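Local coordinates for ribosome-associated protein Y (PSrp-1) (PDB 3KA5) that probably drives pairing of 70S ribosomes into inactive 100S dimers in stationary phase, the piece here being its C-terminal domain, at the interface of chains A and B. Coordinates in Å, arbitrary orientation; residue numbers count along the deposited sequence, not the author numbering. Chains: chain A/B, Ribosome-associated protein Y (PSrp-1).

The interface of chains A and B. Residues chain A 7, 29, 31, 42; chain B 29, 31, 42, 54.
B:Ile54, A:Phe29 and A:Val31 meet in an apolar patch between two copies of the C-terminal domain of a long-form hibernation promoting factor (HPF/YfiA family). A two-fold axis relates the chains, and every contact has an equivalent on the other side of it. The pairing in the deposited assembly may be the natural dimer. It would suit the role predicted for long HPF in joining two ribosomes, though the structure alone does not show that role. No N or O of one chain comes near enough to bond with the other here.

B:Ile54, on strand 51-55, uses both branches. B:Ile54 CD1 meets the ring edge of A:Phe29 in plane, tip to tip, 3.8 Å from A:Phe29 CE1. The extended CG1 arm (chi2 172°) carries CD1 out to that ring. B:Ile54 CD1 also lies 4.0 Å from A:Val31 CG2, the two side chains running past each other. On the other branch, B:Ile54 CG2 rests on the backbone of A:Arg7, 3.7 Å from A:Arg7 CA.

A:Phe29 and B:Phe29 lie alongside each other, pointing opposite ways. Each sets its CB over a face of the other ring, offset toward the rim. A:Phe29 CB is 3.8 Å from B:Phe29 CE2.

Valine methyls meet near the two-fold axis. A:Val31 CG2 lies 3.9 Å from B:Val42 CG2, and A:Val42 CG2 lies 3.8 Å from B:Val31 CG2. Between these pairs, A:Val42 CG2 and B:Val42 CG2 meet tip to tip, 4.1 Å apart.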
ATOM      1  N   ARG A   7      -3.321  -6.014  -7.110  1.00 15.25           N
ATOM      2  CA  ARG A   7      -1.909  -5.911  -6.765  1.00 12.48           C
ATOM      3  C   ARG A   7      -1.072  -6.536  -7.884  1.00 16.65           C
ATOM      4  O   ARG A   7      -1.320  -7.674  -8.297  1.00 14.82           O
ATOM      5  CB  ARG A   7      -1.662  -6.655  -5.456  1.00 16.04           C
ATOM      6  CG  ARG A   7      -0.243  -6.602  -4.940  1.00 17.90           C
ATOM      7  CD  ARG A   7      -0.130  -7.463  -3.690  1.00 13.95           C
ATOM      8  NE  ARG A   7      -0.121  -8.892  -3.991  1.00 15.46           N
ATOM      9  CZ  ARG A   7      -0.894  -9.794  -3.394  1.00 21.88           C
ATOM     10  NH1 ARG A   7      -1.761  -9.420  -2.461  1.00 20.41           N
ATOM     11  NH2 ARG A   7      -0.781 -11.075  -3.707  1.00 20.40           N
ATOM     12  N   PHE A  29       6.338   3.296  -3.839  1.00 10.69           N
ATOM     13  CA  PHE A  29       5.749   2.407  -2.836  1.00  9.12           C
ATOM     14  C   PHE A  29       5.443   1.093  -3.567  1.00 11.08           C
ATOM     15  O   PHE A  29       5.282   1.083  -4.786  1.00 12.81           O
ATOM     16  CB  PHE A  29       4.500   3.019  -2.172  1.00 13.87           C
ATOM     17  CG  PHE A  29       3.289   3.089  -3.056  1.00 12.83           C
ATOM     18  CD1 PHE A  29       2.391   2.027  -3.121  1.00 12.29           C
ATOM     19  CD2 PHE A  29       3.031   4.231  -3.799  1.00 14.15           C
ATOM     20  CE1 PHE A  29       1.254   2.110  -3.911  1.00 12.88           C
ATOM     21  CE2 PHE A  29       1.894   4.321  -4.593  1.00 13.16           C
ATOM     22  CZ  PHE A  29       1.008   3.259  -4.649  1.00 10.63           C
ATOM     23  N   VAL A  31       3.235  -2.720  -3.079  1.00  8.26           N
ATOM     24  CA  VAL A  31       2.397  -3.621  -2.299  1.00 10.22           C
ATOM     25  C   VAL A  31       2.777  -5.061  -2.607  1.00 13.28           C
ATOM     26  O   VAL A  31       2.930  -5.433  -3.769  1.00 13.22           O
ATOM     27  CB  VAL A  31       0.901  -3.402  -2.613  1.00 12.75           C
ATOM     28  CG1 VAL A  31       0.040  -4.243  -1.668  1.00 13.84           C
ATOM     29  CG2 VAL A  31       0.553  -1.928  -2.473  1.00 10.09           C
ATOM     30  N   VAL A  42       3.524  -3.206   2.686  1.00 11.89           N
ATOM     31  CA  VAL A  42       3.799  -2.160   1.713  1.00 10.22           C
ATOM     32  C   VAL A  42       5.145  -1.526   2.035  1.00 13.52           C
ATOM     33  O   VAL A  42       5.352  -1.041   3.143  1.00 11.73           O
ATOM     34  CB  VAL A  42       2.731  -1.048   1.744  1.00 10.69           C
ATOM     35  CG1 VAL A  42       3.010  -0.037   0.638  1.00  9.83           C
ATOM     36  CG2 VAL A  42       1.339  -1.656   1.579  1.00 10.40           C
TER
ATOM     37  N   PHE B  29      -0.093   7.986  -0.799  1.00 12.78           N
ATOM     38  CA  PHE B  29      -0.723   6.676  -0.821  1.00  9.44           C
ATOM     39  C   PHE B  29      -1.212   6.450   0.601  1.00 10.52           C
ATOM     40  O   PHE B  29      -0.716   7.088   1.526  1.00 12.56           O
ATOM     41  CB  PHE B  29       0.254   5.588  -1.287  1.00 11.50           C
ATOM     42  CG  PHE B  29       1.311   5.238  -0.292  1.00 13.20           C
ATOM     43  CD1 PHE B  29       1.063   4.303   0.708  1.00 14.06           C
ATOM     44  CD2 PHE B  29       2.567   5.818  -0.373  1.00 15.14           C
ATOM     45  CE1 PHE B  29       2.065   3.946   1.616  1.00 15.94           C
ATOM     46  CE2 PHE B  29       3.574   5.469   0.530  1.00 15.26           C
ATOM     47  CZ  PHE B  29       3.319   4.532   1.523  1.00 14.30           C
ATOM     48  N   VAL B  31      -2.700   3.210   3.241  1.00  8.85           N
ATOM     49  CA  VAL B  31      -3.049   1.814   3.482  1.00  7.19           C
ATOM     50  C   VAL B  31      -4.205   1.764   4.469  1.00 12.26           C
ATOM     51  O   VAL B  31      -4.178   2.444   5.493  1.00 10.19           O
ATOM     52  CB  VAL B  31      -1.851   1.040   4.088  1.00  9.39           C
ATOM     53  CG1 VAL B  31      -2.201  -0.430   4.245  1.00 11.98           C
ATOM     54  CG2 VAL B  31      -0.622   1.218   3.206  1.00  9.68           C
ATOM     55  N   VAL B  42      -5.040  -0.306  -0.704  1.00  9.00           N
ATOM     56  CA  VAL B  42      -4.174   0.861  -0.743  1.00  9.67           C
ATOM     57  C   VAL B  42      -4.689   1.840  -1.792  1.00 14.31           C
ATOM     58  O   VAL B  42      -4.875   1.469  -2.951  1.00 13.86           O
ATOM     59  CB  VAL B  42      -2.722   0.471  -1.109  1.00  6.31           C
ATOM     60  CG1 VAL B  42      -1.823   1.703  -1.076  1.00 12.54           C
ATOM     61  CG2 VAL B  42      -2.205  -0.592  -0.133  1.00  7.68           C
ATOM     62  N   ILE B  54      -5.794  -0.210  -4.894  1.00 12.82           N
ATOM     63  CA  ILE B  54      -5.150  -1.502  -5.102  1.00 15.43           C
ATOM     64  C   ILE B  54      -5.802  -2.521  -4.172  1.00 16.74           C
ATOM     65  O   ILE B  54      -5.900  -2.299  -2.957  1.00 12.26           O
ATOM     66  CB  ILE B  54      -3.634  -1.415  -4.805  1.00 11.94           C
ATOM     67  CG1 ILE B  54      -3.010  -0.308  -5.664  1.00 13.18           C
ATOM     68  CG2 ILE B  54      -2.963  -2.757  -5.084  1.00 17.96           C
ATOM     69  CD1 ILE B  54      -1.567   0.009  -5.325  1.00 16.66           C
TER